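Local atomic coordinates of transcriptional regulator, putative (PDB entry 2R5F), a protein that is probably a DNA-binding transcriptional regulator of the SorC family, represented here by its putative sugar-binding domain. Residues 26-31 and 251-256. Numbering follows the deposited sequence.
Sequences IVVEAT and VLITDV
Ile-26, Val-27 and Val-28 pair in parallel with Ile-253, Thr-254 and Asp-255, and four backbone hydrogen bonds, the last weak, join the segments. Ile-26 N donates to Leu-252 O at 2.9 Å. Thr-254 N donates to Ile-26 O at 3.2 Å, and Val-28 N reaches Thr-254 O at 3.0 Å. In the fourth, Val-256 N to Val-28 O, the N-H points only roughly at the acceptor (125°), where the second strand turns into helix 256-262. CA-H contacts run from Ile-253 CA to Ile-26 O, Val-27 CA to Thr-254 O and Asp-255 CA to Val-28 O.

On the face that carries Ile-26, Val-28, Ile-253 and Asp-255, Ile-253 bridges two residues of the partner strand. Its CG1 meets Ile-26 CB at 4.0 Å, while its CG2 touches Val-28 CG1 at 4.0 Å, the two side chains crossing at a slant. In Val-28 (chi1 -47°) CG1 is anti to the carbonyl carbon and CG2 sits between backbone N and carbonyl carbon, 3.6 Å from Thr-254 O. Over the other face, Val-27 CG1 packs on the start of the helix, 3.8 Å from Val-256 CA. At the end of the pairing Val-256 CG2 lies against Glu-29 CG, the side chains side by side and pointing the same way.

Outward, helix 36-54 packs on Val-28 and Asp-255, and strand 226-230 continues the sheet beyond 251-255. The Asp-255 carboxylate caps a backbone N in the first turn of helix 256-262, and its OD1 also hydrogen-bonds Thr-258 OG1; Thr-254 OG1 holds Ala-231 O, and Glu-29 OE2 bonds His-9 NE2. Within this chain strand 24-28 pairs with 251-255 alone, an edge strand of an alpha/beta sheet consistent with a Rossmann-like fold: main-chain bonds set the register, branched aliphatic groups pack both faces, and polar ends find partners beyond the pair.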
ATOM      1  N   ILE A  26      -9.922   7.331  -5.660  1.00 33.07           N
ATOM      2  CA  ILE A  26      -9.838   8.716  -5.210  1.00 32.39           C
ATOM      3  C   ILE A  26      -8.783   9.339  -6.083  1.00 32.30           C
ATOM      4  O   ILE A  26      -7.682   8.820  -6.143  1.00 32.15           O
ATOM      5  CB  ILE A  26      -9.410   8.781  -3.732  1.00 32.17           C
ATOM      6  CG1 ILE A  26     -10.456   8.045  -2.872  1.00 33.74           C
ATOM      7  CG2 ILE A  26      -9.114  10.230  -3.309  1.00 31.30           C
ATOM      8  CD1 ILE A  26     -10.503   8.387  -1.405  1.00 36.56           C
ATOM      9  N   VAL A  27      -9.120  10.434  -6.769  1.00 32.26           N
ATOM     10  CA  VAL A  27      -8.161  11.105  -7.655  1.00 32.27           C
ATOM     11  C   VAL A  27      -7.743  12.450  -7.072  1.00 32.87           C
ATOM     12  O   VAL A  27      -8.598  13.286  -6.717  1.00 33.77           O
ATOM     13  CB  VAL A  27      -8.674  11.255  -9.129  1.00 31.99           C
ATOM     14  CG1 VAL A  27      -7.742  12.143  -9.946  1.00 31.75           C
ATOM     15  CG2 VAL A  27      -8.808   9.894  -9.810  1.00 32.14           C
ATOM     16  N   VAL A  28      -6.423  12.638  -6.976  1.00 32.81           N
ATOM     17  CA  VAL A  28      -5.811  13.834  -6.419  1.00 32.35           C
ATOM     18  C   VAL A  28      -5.081  14.604  -7.513  1.00 33.61           C
ATOM     19  O   VAL A  28      -4.639  14.013  -8.500  1.00 33.32           O
ATOM     20  CB  VAL A  28      -4.878  13.503  -5.200  1.00 33.55           C
ATOM     21  CG1 VAL A  28      -5.591  12.537  -4.218  1.00 29.28           C
ATOM     22  CG2 VAL A  28      -3.513  12.874  -5.645  1.00 31.05           C
ATOM     23  N   GLU A  29      -4.998  15.926  -7.362  1.00 33.66           N
ATOM     24  CA  GLU A  29      -4.154  16.746  -8.212  1.00 34.97           C
ATOM     25  C   GLU A  29      -2.838  17.066  -7.499  1.00 35.66           C
ATOM     26  O   GLU A  29      -2.836  17.611  -6.395  1.00 35.87           O
ATOM     27  CB  GLU A  29      -4.865  18.047  -8.611  1.00 34.70           C
ATOM     28  CG  GLU A  29      -6.127  17.860  -9.442  1.00 35.50           C
ATOM     29  CD  GLU A  29      -6.781  19.169  -9.843  1.00 36.09           C
ATOM     30  OE1 GLU A  29      -6.444  20.211  -9.256  1.00 38.32           O
ATOM     31  OE2 GLU A  29      -7.638  19.161 -10.740  1.00 37.14           O
ATOM     32  N   ALA A  30      -1.723  16.717  -8.127  1.00 36.63           N
ATOM     33  CA  ALA A  30      -0.408  17.125  -7.647  1.00 37.82           C
ATOM     34  C   ALA A  30      -0.225  18.621  -7.870  1.00 38.71           C
ATOM     35  O   ALA A  30      -0.683  19.157  -8.878  1.00 39.19           O
ATOM     36  CB  ALA A  30       0.684  16.351  -8.374  1.00 37.94           C
ATOM     37  N   THR A  31       0.449  19.298  -6.942  1.00 39.90           N
ATOM     38  CA  THR A  31       0.859  20.678  -7.186  1.00 40.72           C
ATOM     39  C   THR A  31       1.653  20.743  -8.499  1.00 41.38           C
ATOM     40  O   THR A  31       1.394  21.614  -9.346  1.00 41.70           O
ATOM     41  CB  THR A  31       1.697  21.284  -6.037  1.00 40.79           C
ATOM     42  OG1 THR A  31       0.982  21.188  -4.796  1.00 40.73           O
ATOM     43  CG2 THR A  31       1.993  22.761  -6.331  1.00 40.97           C
ATOM     44  N   VAL A 251      -9.379   0.006  -2.845  1.00 41.68           N
ATOM     45  CA  VAL A 251      -9.299   1.453  -2.934  1.00 39.96           C
ATOM     46  C   VAL A 251      -7.974   1.792  -3.596  1.00 39.66           C
ATOM     47  O   VAL A 251      -6.919   1.241  -3.255  1.00 38.89           O
ATOM     48  CB  VAL A 251      -9.389   2.132  -1.523  1.00 40.90           C
ATOM     49  CG1 VAL A 251      -9.436   3.696  -1.633  1.00 39.87           C
ATOM     50  CG2 VAL A 251     -10.597   1.585  -0.717  1.00 40.02           C
ATOM     51  N   LEU A 252      -8.024   2.685  -4.579  1.00 38.51           N
ATOM     52  CA  LEU A 252      -6.800   3.213  -5.163  1.00 37.91           C
ATOM     53  C   LEU A 252      -6.833   4.694  -5.014  1.00 37.31           C
ATOM     54  O   LEU A 252      -7.825   5.312  -5.367  1.00 37.43           O
ATOM     55  CB  LEU A 252      -6.704   2.838  -6.655  1.00 37.42           C
ATOM     56  CG  LEU A 252      -5.644   3.555  -7.475  1.00 37.79           C
ATOM     57  CD1 LEU A 252      -4.202   3.107  -7.136  1.00 37.15           C
ATOM     58  CD2 LEU A 252      -6.007   3.368  -8.971  1.00 38.91           C
ATOM     59  N   ILE A 253      -5.762   5.256  -4.459  1.00 37.27           N
ATOM     60  CA  ILE A 253      -5.547   6.693  -4.457  1.00 37.83           C
ATOM     61  C   ILE A 253      -4.388   7.017  -5.404  1.00 38.60           C
ATOM     62  O   ILE A 253      -3.306   6.454  -5.276  1.00 37.43           O
ATOM     63  CB  ILE A 253      -5.232   7.235  -3.056  1.00 38.58           C
ATOM     64  CG1 ILE A 253      -6.370   6.831  -2.074  1.00 38.39           C
ATOM     65  CG2 ILE A 253      -5.026   8.750  -3.142  1.00 36.18           C
ATOM     66  CD1 ILE A 253      -6.061   7.165  -0.578  1.00 37.45           C
ATOM     67  N   THR A 254      -4.651   7.891  -6.383  1.00 38.27           N
ATOM     68  CA  THR A 254      -3.707   8.146  -7.443  1.00 37.07           C
ATOM     69  C   THR A 254      -3.899   9.551  -7.980  1.00 37.19           C
ATOM     70  O   THR A 254      -4.883  10.218  -7.678  1.00 38.11           O
ATOM     71  CB  THR A 254      -3.835   7.079  -8.600  1.00 37.14           C
ATOM     72  OG1 THR A 254      -2.691   7.186  -9.445  1.00 37.97           O
ATOM     73  CG2 THR A 254      -5.104   7.241  -9.434  1.00 33.86           C
ATOM     74  N   ASP A 255      -2.972  10.012  -8.794  1.00 38.02           N
ATOM     75  CA  ASP A 255      -3.070  11.378  -9.356  1.00 38.39           C
ATOM     76  C   ASP A 255      -3.879  11.414 -10.658  1.00 37.42           C
ATOM     77  O   ASP A 255      -4.192  10.360 -11.226  1.00 37.53           O
ATOM     78  CB  ASP A 255      -1.653  11.929  -9.595  1.00 39.19           C
ATOM     79  CG  ASP A 255      -0.854  11.049 -10.536  1.00 39.93           C
ATOM     80  OD1 ASP A 255      -0.484   9.939 -10.126  1.00 36.74           O
ATOM     81  OD2 ASP A 255      -0.635  11.455 -11.695  1.00 42.91           O
ATOM     82  N   VAL A 256      -4.197  12.623 -11.137  1.00 37.54           N
ATOM     83  CA  VAL A 256      -4.962  12.819 -12.376  1.00 37.81           C
ATOM     84  C   VAL A 256      -4.292  12.207 -13.615  1.00 37.07           C
ATOM     85  O   VAL A 256      -4.940  11.575 -14.418  1.00 36.91           O
ATOM     86  CB  VAL A 256      -5.213  14.354 -12.730  1.00 38.10           C
ATOM     87  CG1 VAL A 256      -6.131  14.477 -13.940  1.00 39.29           C
ATOM     88  CG2 VAL A 256      -5.799  15.102 -11.612  1.00 37.83           C
TER